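Long-range contacts in putative 2OG-Fe(II) oxygenase family protein (Caulobacter crescentus CB15, PDB 3OOX), which probably acts as an iron(II)- and 2-oxoglutarate-dependent oxygenase that forms ethylene from 2-oxoglutarate and oxidises L-arginine: residues D94-R103 with D166-P177; A36-D44 with S137-V145. One frame throughout, in Å; residues are numbered along the deposited sequence. Where two conformers were deposited one is given.

Overall arrangement
Both contacts reach the large mixed sheet of the chain, at different places. Contact 1 lies within it, pairing the neighbouring strands 97-101 and 170-176 through a ladder of backbone hydrogen bonds, with polar side-chain pairs on both faces. Contact 2 sets strand 35-39 and the loop after it against helix 127-152 and relies on apolar side chains, with a water bridging the charged groups at its surface edge and a bound 1,2-ethanediol beside it. Each is partly buried, and their centres are 19 Å apart. Helix 127-152 connects them: Asp139, on the helical segment of contact 2, forms a salt bridge with Arg103 of contact 1, and Leu138 packs on Leu171.

Contact 1 (D94-R103 with D166-P177); sequences DLKEFWHMGR and DGNSVLRLLHYP
In Arg172 a first torsion that sets CG opposite the backbone N (chi1 171°) and a bend at chi3 bring NE to His100, whose ring is swung beside its own backbone N. Arg172 NE donates to His100 NE2 at 2.8 Å, nearly straight and close to both the ring and guanidinium planes. His100 ND1 is hydrogen-bonded to Gly75 O, so both ring nitrogens have partners. One face of the same guanidinium lies against Phe98 CE2, the two planes 83° apart, while Leu174 CD1 sits over a face of the Phe98 ring, 3.8 Å from its centroid. An alanine at Arg172 is likely to leave His100 NE2 without this donor and the Phe98 edge without the guanidinium that flanks it. On the opposite face, with Trp99 and Leu173, His175 ND1 donates to the anti lone pair of Glu97 OE2 at 2.6 Å, in the ring plane; Lys66 and Tyr79 hold the other carboxylate oxygen. At one end Lys96 CB lies over the face of Tyr176, and water 1 joins Tyr176 OH to Asp94 OD1. At the other, Arg103 NE bonds to Gly167 O at 2.8 Å. Between them run paired backbone bonds such as Leu173 N to Trp99 O (2.8 Å). This is a regular antiparallel ladder, within the large sheet of the double-stranded beta-helix (cupin) fold of 2-oxoglutarate oxygenases.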
loop_
_atom_site.group_PDB
_atom_site.type_symbol
_atom_site.label_atom_id
_atom_site.label_comp_id
_atom_site.label_asym_id
_atom_site.label_seq_id
_atom_site.Cartn_x
_atom_site.Cartn_y
_atom_site.Cartn_z
ATOM N N ASP A 94 21.462 -3.723 -2.640
ATOM C CA ASP A 94 20.003 -3.680 -2.581
ATOM C C ASP A 94 19.691 -2.212 -2.775
ATOM O O ASP A 94 19.479 -1.463 -1.818
ATOM C CB ASP A 94 19.452 -4.178 -1.240
ATOM C CG ASP A 94 17.909 -4.112 -1.183
ATOM O OD1 ASP A 94 17.250 -4.116 -2.257
ATOM O OD2 ASP A 94 17.366 -4.044 -0.058
ATOM N N LEU A 95 19.725 -1.808 -4.035
ATOM C CA LEU A 95 19.655 -0.399 -4.405
ATOM C C LEU A 95 18.253 -0.014 -4.827
ATOM O O LEU A 95 17.740 -0.451 -5.873
ATOM C CB LEU A 95 20.625 -0.080 -5.536
ATOM C CG LEU A 95 22.085 -0.272 -5.142
ATOM C CD1 LEU A 95 22.988 -0.142 -6.382
ATOM C CD2 LEU A 95 22.522 0.702 -4.053
ATOM N N LYS A 96 17.621 0.812 -3.992
ATOM C CA LYS A 96 16.309 1.336 -4.296
ATOM C C LYS A 96 16.215 2.723 -3.659
ATOM O O LYS A 96 16.845 2.993 -2.619
ATOM C CB LYS A 96 15.251 0.380 -3.791
ATOM C CG LYS A 96 15.228 0.240 -2.273
ATOM C CD LYS A 96 14.695 -1.088 -1.803
ATOM C CE LYS A 96 14.828 -1.245 -0.281
ATOM N NZ LYS A 96 16.168 -1.692 0.175
ATOM N N GLU A 97 15.453 3.597 -4.298
ATOM C CA GLU A 97 15.277 4.952 -3.823
ATOM C C GLU A 97 13.784 5.251 -3.770
ATOM O O GLU A 97 12.998 4.661 -4.511
ATOM C CB GLU A 97 16.033 5.956 -4.703
ATOM C CG GLU A 97 15.673 5.906 -6.188
ATOM C CD GLU A 97 16.480 6.854 -7.039
ATOM O OE1 GLU A 97 17.034 7.833 -6.491
ATOM O OE2 GLU A 97 16.527 6.606 -8.265
ATOM N N PHE A 98 13.379 6.140 -2.868
ATOM C CA PHE A 98 11.979 6.381 -2.543
ATOM C C PHE A 98 11.623 7.866 -2.604
ATOM O O PHE A 98 12.451 8.706 -2.280
ATOM C CB PHE A 98 11.676 6.008 -1.077
ATOM C CG PHE A 98 11.913 4.534 -0.713
ATOM C CD1 PHE A 98 13.188 4.051 -0.454
ATOM C CD2 PHE A 98 10.848 3.689 -0.504
ATOM C CE1 PHE A 98 13.383 2.753 -0.075
ATOM C CE2 PHE A 98 11.028 2.363 -0.114
ATOM C CZ PHE A 98 12.290 1.894 0.077
ATOM N N TRP A 99 10.352 8.123 -2.888
ATOM C CA TRP A 99 9.707 9.401 -2.597
ATOM C C TRP A 99 8.424 9.090 -1.830
ATOM O O TRP A 99 7.659 8.226 -2.249
ATOM C CB TRP A 99 9.334 10.158 -3.883
ATOM C CG TRP A 99 8.731 11.495 -3.559
ATOM C CD1 TRP A 99 7.414 11.769 -3.292
ATOM C CD2 TRP A 99 9.437 12.733 -3.431
ATOM N NE1 TRP A 99 7.254 13.108 -3.010
ATOM C CE2 TRP A 99 8.486 13.716 -3.083
ATOM C CE3 TRP A 99 10.777 13.119 -3.603
ATOM C CZ2 TRP A 99 8.847 15.065 -2.894
ATOM C CZ3 TRP A 99 11.134 14.471 -3.402
ATOM C CH2 TRP A 99 10.164 15.417 -3.061
ATOM N N HIS A 100 8.189 9.773 -0.731
ATOM C CA HIS A 100 6.944 9.618 -0.006
ATOM C C HIS A 100 6.127 10.902 0.042
ATOM O O HIS A 100 6.646 11.961 0.404
ATOM C CB HIS A 100 7.224 9.171 1.419
ATOM C CG HIS A 100 7.682 7.755 1.498
ATOM N ND1 HIS A 100 8.829 7.379 2.157
ATOM C CD2 HIS A 100 7.150 6.621 0.978
ATOM C CE1 HIS A 100 8.976 6.063 2.051
ATOM N NE2 HIS A 100 7.972 5.579 1.336
HETATM N N MSE A 101 4.862 10.757 -0.323
HETATM C CA MSE A 101 3.885 11.823 -0.216
HETATM C C MSE A 101 2.852 11.411 0.806
HETATM O O MSE A 101 2.236 10.357 0.668
HETATM C CB MSE A 101 3.199 12.074 -1.565
HETATM C CG MSE A 101 2.133 13.194 -1.493
HETATM SE SE MSE A 101 1.014 13.219 -3.062
HETATM C CE MSE A 101 -0.471 14.221 -2.235
ATOM N N GLY A 102 2.657 12.274 1.806
ATOM C CA GLY A 102 1.576 12.113 2.772
ATOM C C GLY A 102 0.376 12.955 2.399
ATOM O O GLY A 102 0.328 13.574 1.338
ATOM N N ARG A 103 -0.591 13.042 3.314
ATOM C CA ARG A 103 -1.798 13.847 3.075
ATOM C C ARG A 103 -1.490 15.336 3.143
ATOM O O ARG A 103 -0.814 15.763 4.060
ATOM C CB ARG A 103 -2.867 13.525 4.121
ATOM C CG ARG A 103 -4.202 14.189 3.761
ATOM C CD ARG A 103 -5.369 13.652 4.543
ATOM N NE ARG A 103 -5.703 12.275 4.147
ATOM C CZ ARG A 103 -6.309 11.888 3.044
ATOM N NH1 ARG A 103 -6.772 12.774 2.175
ATOM N NH2 ARG A 103 -6.500 10.592 2.841
ATOM N N ASP A 166 -9.349 11.965 6.220
ATOM C CA ASP A 166 -8.073 12.570 6.588
ATOM C C ASP A 166 -7.066 11.551 7.125
ATOM O O ASP A 166 -6.160 11.923 7.874
ATOM C CB ASP A 166 -8.251 13.753 7.564
ATOM C CG ASP A 166 -9.012 14.934 6.934
ATOM O OD1 ASP A 166 -8.989 15.014 5.713
ATOM O OD2 ASP A 166 -9.632 15.709 7.680
ATOM N N GLY A 167 -7.170 10.321 6.638
ATOM C CA GLY A 167 -6.264 9.262 7.065
ATOM C C GLY A 167 -4.812 9.567 6.724
ATOM O O GLY A 167 -4.537 10.241 5.740
ATOM N N ASN A 168 -3.902 9.011 7.519
ATOM C CA ASN A 168 -2.463 9.298 7.440
ATOM C C ASN A 168 -1.833 8.437 6.349
ATOM O O ASN A 168 -0.848 7.732 6.575
ATOM C CB ASN A 168 -1.811 9.030 8.782
ATOM C CG ASN A 168 -0.483 9.732 8.953
ATOM O OD1 ASN A 168 0.047 10.411 8.057
ATOM N ND2 ASN A 168 0.079 9.559 10.161
ATOM N N SER A 169 -2.427 8.498 5.167
ATOM C CA SER A 169 -2.062 7.649 4.049
ATOM C C SER A 169 -0.853 8.169 3.310
ATOM O O SER A 169 -0.592 9.381 3.270
ATOM C CB SER A 169 -3.262 7.462 3.103
ATOM O OG SER A 169 -4.353 6.887 3.826
ATOM N N VAL A 170 -0.122 7.242 2.703
ATOM C CA VAL A 170 1.144 7.586 2.034
ATOM C C VAL A 170 1.158 6.959 0.655
ATOM O O VAL A 170 0.941 5.763 0.511
ATOM C CB VAL A 170 2.332 7.128 2.844
ATOM C CG1 VAL A 170 3.643 7.333 2.054
ATOM C CG2 VAL A 170 2.431 7.869 4.189
ATOM N N LEU A 171 1.454 7.795 -0.349
ATOM C CA LEU A 171 1.787 7.335 -1.695
ATOM C C LEU A 171 3.294 7.250 -1.769
ATOM O O LEU A 171 3.998 8.245 -1.519
ATOM C CB LEU A 171 1.302 8.301 -2.766
ATOM C CG LEU A 171 1.617 7.946 -4.209
ATOM C CD1 LEU A 171 1.009 6.579 -4.589
ATOM C CD2 LEU A 171 1.100 9.044 -5.172
ATOM N N ARG A 172 3.815 6.041 -2.036
ATOM C CA ARG A 172 5.235 5.818 -2.155
ATOM C C ARG A 172 5.546 5.659 -3.639
ATOM O O ARG A 172 4.892 4.909 -4.351
ATOM C CB ARG A 172 5.613 4.516 -1.452
ATOM C CG ARG A 172 7.079 4.044 -1.694
ATOM C CD ARG A 172 7.336 2.730 -0.965
ATOM N NE ARG A 172 7.426 2.919 0.472
ATOM C CZ ARG A 172 7.459 1.923 1.350
ATOM N NH1 ARG A 172 7.405 0.655 0.942
ATOM N NH2 ARG A 172 7.534 2.212 2.629
ATOM N N LEU A 173 6.584 6.362 -4.074
ATOM C CA LEU A 173 7.171 6.177 -5.402
ATOM C C LEU A 173 8.519 5.477 -5.168
ATOM O O LEU A 173 9.343 5.939 -4.381
ATOM C CB LEU A 173 7.374 7.525 -6.097
ATOM C CG LEU A 173 6.210 8.518 -6.011
ATOM C CD1 LEU A 173 6.631 9.866 -6.660
ATOM C CD2 LEU A 173 4.928 7.967 -6.655
ATOM N N LEU A 174 8.726 4.336 -5.825
ATOM C CA LEU A 174 9.878 3.467 -5.578
ATOM C C LEU A 174 10.561 3.156 -6.907
ATOM O O LEU A 174 9.892 2.809 -7.873
ATOM C CB LEU A 174 9.414 2.159 -4.920
ATOM C CG LEU A 174 10.366 1.028 -4.564
ATOM C CD1 LEU A 174 11.484 1.520 -3.672
ATOM C CD2 LEU A 174 9.559 -0.130 -3.922
ATOM N N HIS A 175 11.888 3.270 -6.943
ATOM C CA HIS A 175 12.671 2.964 -8.118
ATOM C C HIS A 175 13.816 2.043 -7.771
ATOM O O HIS A 175 14.629 2.367 -6.874
ATOM C CB HIS A 175 13.233 4.262 -8.704
ATOM C CG HIS A 175 14.257 4.079 -9.791
ATOM N ND1 HIS A 175 15.433 4.792 -9.808
ATOM C CD2 HIS A 175 14.273 3.307 -10.912
ATOM C CE1 HIS A 175 16.137 4.457 -10.879
ATOM N NE2 HIS A 175 15.464 3.544 -11.554
ATOM N N TYR A 176 13.887 0.915 -8.491
ATOM C CA TYR A 176 15.046 0.034 -8.493
ATOM C C TYR A 176 15.821 0.222 -9.801
ATOM O O TYR A 176 15.314 -0.178 -10.859
ATOM C CB TYR A 176 14.620 -1.435 -8.425
ATOM C CG TYR A 176 14.141 -1.906 -7.081
ATOM C CD1 TYR A 176 12.815 -1.785 -6.722
ATOM C CD2 TYR A 176 15.032 -2.513 -6.183
ATOM C CE1 TYR A 176 12.363 -2.244 -5.463
ATOM C CE2 TYR A 176 14.606 -2.961 -4.949
ATOM C CZ TYR A 176 13.270 -2.839 -4.603
ATOM O OH TYR A 176 12.869 -3.283 -3.359
ATOM N N PRO A 177 17.015 0.852 -9.734
ATOM C CA PRO A 177 17.822 0.967 -10.948
ATOM C C PRO A 177 18.319 -0.384 -11.391
ATOM O O PRO A 177 18.493 -1.281 -10.562
ATOM C CB PRO A 177 18.987 1.853 -10.522
ATOM C CG PRO A 177 19.080 1.681 -9.057
ATOM C CD PRO A 177 17.656 1.524 -8.590
HETATM O O HOH W 1 14.630 -4.307 -1.596
HETATM O O HOH W 2 18.455 -2.065 -8.018
HETATM O O HOH W 3 -0.151 11.079 5.441
HETATM O O HOH W 4 -6.797 7.850 3.767
#

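Contact 2 (A36-D44 with S137-V145). With EDO (1,2-ethanediol), chain E.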
loop_
_atom_site.group_PDB
_atom_site.type_symbol
_atom_site.label_atom_id
_atom_site.label_comp_id
_atom_site.label_asym_id
_atom_site.label_seq_id
_atom_site.Cartn_x
_atom_site.Cartn_y
_atom_site.Cartn_z
ATOM N N ALA A 36 -6.386 -9.372 -2.662
ATOM C CA ALA A 36 -7.337 -9.495 -3.764
ATOM C C ALA A 36 -6.764 -8.799 -4.978
ATOM O O ALA A 36 -5.918 -7.908 -4.857
ATOM C CB ALA A 36 -8.677 -8.890 -3.381
ATOM N N VAL A 37 -7.237 -9.207 -6.154
ATOM C CA VAL A 37 -6.832 -8.600 -7.404
ATOM C C VAL A 37 -8.077 -8.017 -8.036
ATOM O O VAL A 37 -9.068 -8.744 -8.218
ATOM C CB VAL A 37 -6.182 -9.615 -8.377
ATOM C CG1 VAL A 37 -5.805 -8.925 -9.712
ATOM C CG2 VAL A 37 -4.947 -10.284 -7.700
ATOM N N LEU A 38 -8.004 -6.733 -8.361
ATOM C CA LEU A 38 -9.127 -5.948 -8.895
ATOM C C LEU A 38 -8.805 -5.536 -10.329
ATOM O O LEU A 38 -7.840 -4.826 -10.582
ATOM C CB LEU A 38 -9.366 -4.712 -8.030
ATOM C CG LEU A 38 -10.523 -3.810 -8.445
ATOM C CD1 LEU A 38 -11.786 -4.529 -8.115
ATOM C CD2 LEU A 38 -10.474 -2.506 -7.669
ATOM N N SER A 39 -9.617 -6.011 -11.281
ATOM C CA SER A 39 -9.440 -5.685 -12.699
ATOM C C SER A 39 -10.459 -4.621 -13.129
ATOM O O SER A 39 -11.370 -4.281 -12.363
ATOM C CB SER A 39 -9.606 -6.951 -13.515
ATOM O OG SER A 39 -10.898 -7.493 -13.328
ATOM N N ASP A 40 -10.253 -4.057 -14.316
ATOM C CA ASP A 40 -11.205 -3.132 -14.945
ATOM C C ASP A 40 -11.482 -1.896 -14.072
ATOM O O ASP A 40 -12.634 -1.480 -13.928
ATOM C CB ASP A 40 -12.524 -3.840 -15.281
ATOM C CG ASP A 40 -12.353 -5.026 -16.190
ATOM O OD1 ASP A 40 -11.472 -4.987 -17.086
ATOM O OD2 ASP A 40 -13.121 -6.000 -16.012
ATOM N N TYR A 41 -10.431 -1.297 -13.519
ATOM C CA TYR A 41 -10.610 -0.084 -12.690
ATOM C C TYR A 41 -10.998 1.069 -13.595
ATOM O O TYR A 41 -10.789 1.020 -14.817
ATOM C CB TYR A 41 -9.380 0.252 -11.835
ATOM C CG TYR A 41 -8.021 0.349 -12.538
ATOM C CD1 TYR A 41 -7.784 1.280 -13.549
ATOM C CD2 TYR A 41 -6.964 -0.477 -12.150
ATOM C CE1 TYR A 41 -6.526 1.385 -14.159
ATOM C CE2 TYR A 41 -5.709 -0.377 -12.750
ATOM C CZ TYR A 41 -5.493 0.556 -13.750
ATOM O OH TYR A 41 -4.240 0.650 -14.343
ATOM N N ASP A 42 -11.569 2.110 -13.005
ATOM C CA ASP A 42 -12.048 3.234 -13.813
ATOM C C ASP A 42 -11.138 4.445 -13.732
ATOM O O ASP A 42 -11.483 5.511 -14.266
ATOM C CB ASP A 42 -13.506 3.593 -13.449
ATOM C CG ASP A 42 -13.660 4.092 -12.043
ATOM O OD1 ASP A 42 -12.709 3.961 -11.242
ATOM O OD2 ASP A 42 -14.761 4.613 -11.727
ATOM N N LEU A 43 -9.973 4.275 -13.086
ATOM C CA LEU A 43 -8.986 5.343 -12.983
ATOM C C LEU A 43 -8.503 5.696 -14.375
ATOM O O LEU A 43 -8.266 4.826 -15.176
ATOM C CB LEU A 43 -7.776 4.914 -12.153
ATOM C CG LEU A 43 -7.887 4.830 -10.632
ATOM C CD1 LEU A 43 -8.813 3.704 -10.170
ATOM C CD2 LEU A 43 -6.468 4.616 -10.105
ATOM N N ASP A 44 -8.353 6.980 -14.639
ATOM C CA ASP A 44 -7.865 7.461 -15.926
ATOM C C ASP A 44 -6.410 7.018 -16.119
ATOM O O ASP A 44 -5.510 7.534 -15.428
ATOM C CB ASP A 44 -7.972 8.991 -15.931
ATOM C CG ASP A 44 -7.577 9.624 -17.249
ATOM O OD1 ASP A 44 -6.881 8.997 -18.080
ATOM O OD2 ASP A 44 -7.981 10.791 -17.434
ATOM N N SER A 137 -6.685 9.663 -6.244
ATOM C CA SER A 137 -7.343 8.632 -7.017
ATOM C C SER A 137 -7.283 7.257 -6.349
ATOM O O SER A 137 -8.262 6.524 -6.316
ATOM C CB SER A 137 -6.700 8.561 -8.393
ATOM O OG SER A 137 -7.283 7.535 -9.138
ATOM N N LEU A 138 -6.101 6.905 -5.848
ATOM C CA LEU A 138 -5.953 5.618 -5.162
ATOM C C LEU A 138 -6.669 5.634 -3.808
ATOM O O LEU A 138 -7.209 4.615 -3.384
ATOM C CB LEU A 138 -4.480 5.263 -5.036
ATOM C CG LEU A 138 -3.832 4.867 -6.363
ATOM C CD1 LEU A 138 -2.308 4.784 -6.220
ATOM C CD2 LEU A 138 -4.383 3.563 -6.907
ATOM N N ASP A 139 -6.655 6.782 -3.128
ATOM C CA ASP A 139 -7.386 6.928 -1.853
ATOM C C ASP A 139 -8.881 6.713 -2.115
ATOM O O ASP A 139 -9.571 6.041 -1.332
ATOM C CB ASP A 139 -7.150 8.310 -1.210
ATOM C CG ASP A 139 -7.536 8.349 0.243
ATOM O OD1 ASP A 139 -7.253 7.378 0.975
ATOM O OD2 ASP A 139 -8.112 9.381 0.676
ATOM N N GLY A 140 -9.357 7.279 -3.222
ATOM C CA GLY A 140 -10.785 7.073 -3.597
ATOM C C GLY A 140 -11.164 5.638 -3.916
ATOM O O GLY A 140 -12.206 5.131 -3.485
HETATM N N MSE A 141 -10.315 4.976 -4.687
HETATM C CA MSE A 141 -10.549 3.577 -5.021
HETATM C C MSE A 141 -10.493 2.722 -3.761
HETATM O O MSE A 141 -11.279 1.801 -3.557
HETATM C CB MSE A 141 -9.589 3.080 -6.106
HETATM C CG MSE A 141 -9.772 1.631 -6.370
HETATM SE SE MSE A 141 -11.574 1.165 -6.947
HETATM C CE MSE A 141 -11.312 1.624 -8.825
ATOM N N GLY A 142 -9.554 3.052 -2.863
ATOM C CA GLY A 142 -9.482 2.379 -1.570
ATOM C C GLY A 142 -10.776 2.473 -0.773
ATOM O O GLY A 142 -11.217 1.501 -0.165
ATOM N N GLY A 143 -11.398 3.640 -0.837
ATOM C CA GLY A 143 -12.718 3.821 -0.211
ATOM C C GLY A 143 -13.763 2.873 -0.781
ATOM O O GLY A 143 -14.570 2.332 -0.038
ATOM N N LYS A 144 -13.777 2.697 -2.105
ATOM C CA LYS A 144 -14.728 1.811 -2.764
ATOM C C LYS A 144 -14.476 0.344 -2.401
ATOM O O LYS A 144 -15.398 -0.430 -2.174
ATOM C CB LYS A 144 -14.713 2.069 -4.278
ATOM C CG LYS A 144 -15.187 3.484 -4.635
ATOM C CD LYS A 144 -15.057 3.903 -6.095
ATOM C CE LYS A 144 -15.106 5.445 -6.200
ATOM N NZ LYS A 144 -14.908 5.880 -7.595
ATOM N N VAL A 145 -13.204 -0.042 -2.327
ATOM C CA VAL A 145 -12.825 -1.371 -1.868
ATOM C C VAL A 145 -13.264 -1.592 -0.415
ATOM O O VAL A 145 -13.754 -2.663 -0.046
ATOM C CB VAL A 145 -11.285 -1.565 -2.040
ATOM C CG1 VAL A 145 -10.824 -2.840 -1.365
ATOM C CG2 VAL A 145 -10.932 -1.548 -3.550
HETATM C C1 EDO E . -18.183 4.807 -8.632
HETATM O O1 EDO E . -17.826 6.179 -8.422
HETATM C C2 EDO E . -17.558 4.306 -9.926
HETATM O O2 EDO E . -16.121 4.313 -9.797
HETATM O O HOH W 5 -12.157 5.242 -8.427
#
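Lys144 NZ is gripped by three oxygens: it donates to O1 and O2 of a 1,2-ethanediol, each 3.0 Å away, and to water 5 at 2.9 Å. The same water donates to Asp42 OD1 and so bridges the opposite charges. The diol's O2 lies 2.4 Å from Asp42 OD2, a distance so short that this second link is doubtful and the water bridge is the sounder one. Direct pairing is absent, since Asp42 OD2 and Lys144 NZ stand 4.3 Å apart, though their attraction probably still favours this arrangement. The diol probably came from the crystallisation liquor. Beneath this polar edge the contact is apolar and centres on selenomethionine Met141. Its CG stands opposite the backbone N (chi1 176°), and bends at chi2 and chi3 fold the chain to place CE against the loop, where it meets Leu43 CD1 and, at 3.8 Å, Tyr41 CB. Leu38 comes from the strand tip to tip with Met141, its CD2 lying 3.9 Å from SE, and the same methyl approaches Val145 CG2 at 4.3 Å. Farther back along the helix, Leu43 crosses Leu138 at about a right angle, with 4.0 Å between Leu43 CD2 and Leu138 CD2. Met141 and Val145 also rest on strands 197-201 and 227-231. The arrangement is that of a long helix packed against the outer face of the large sheet of the double-stranded beta-helix fold, as in this oxygenase family.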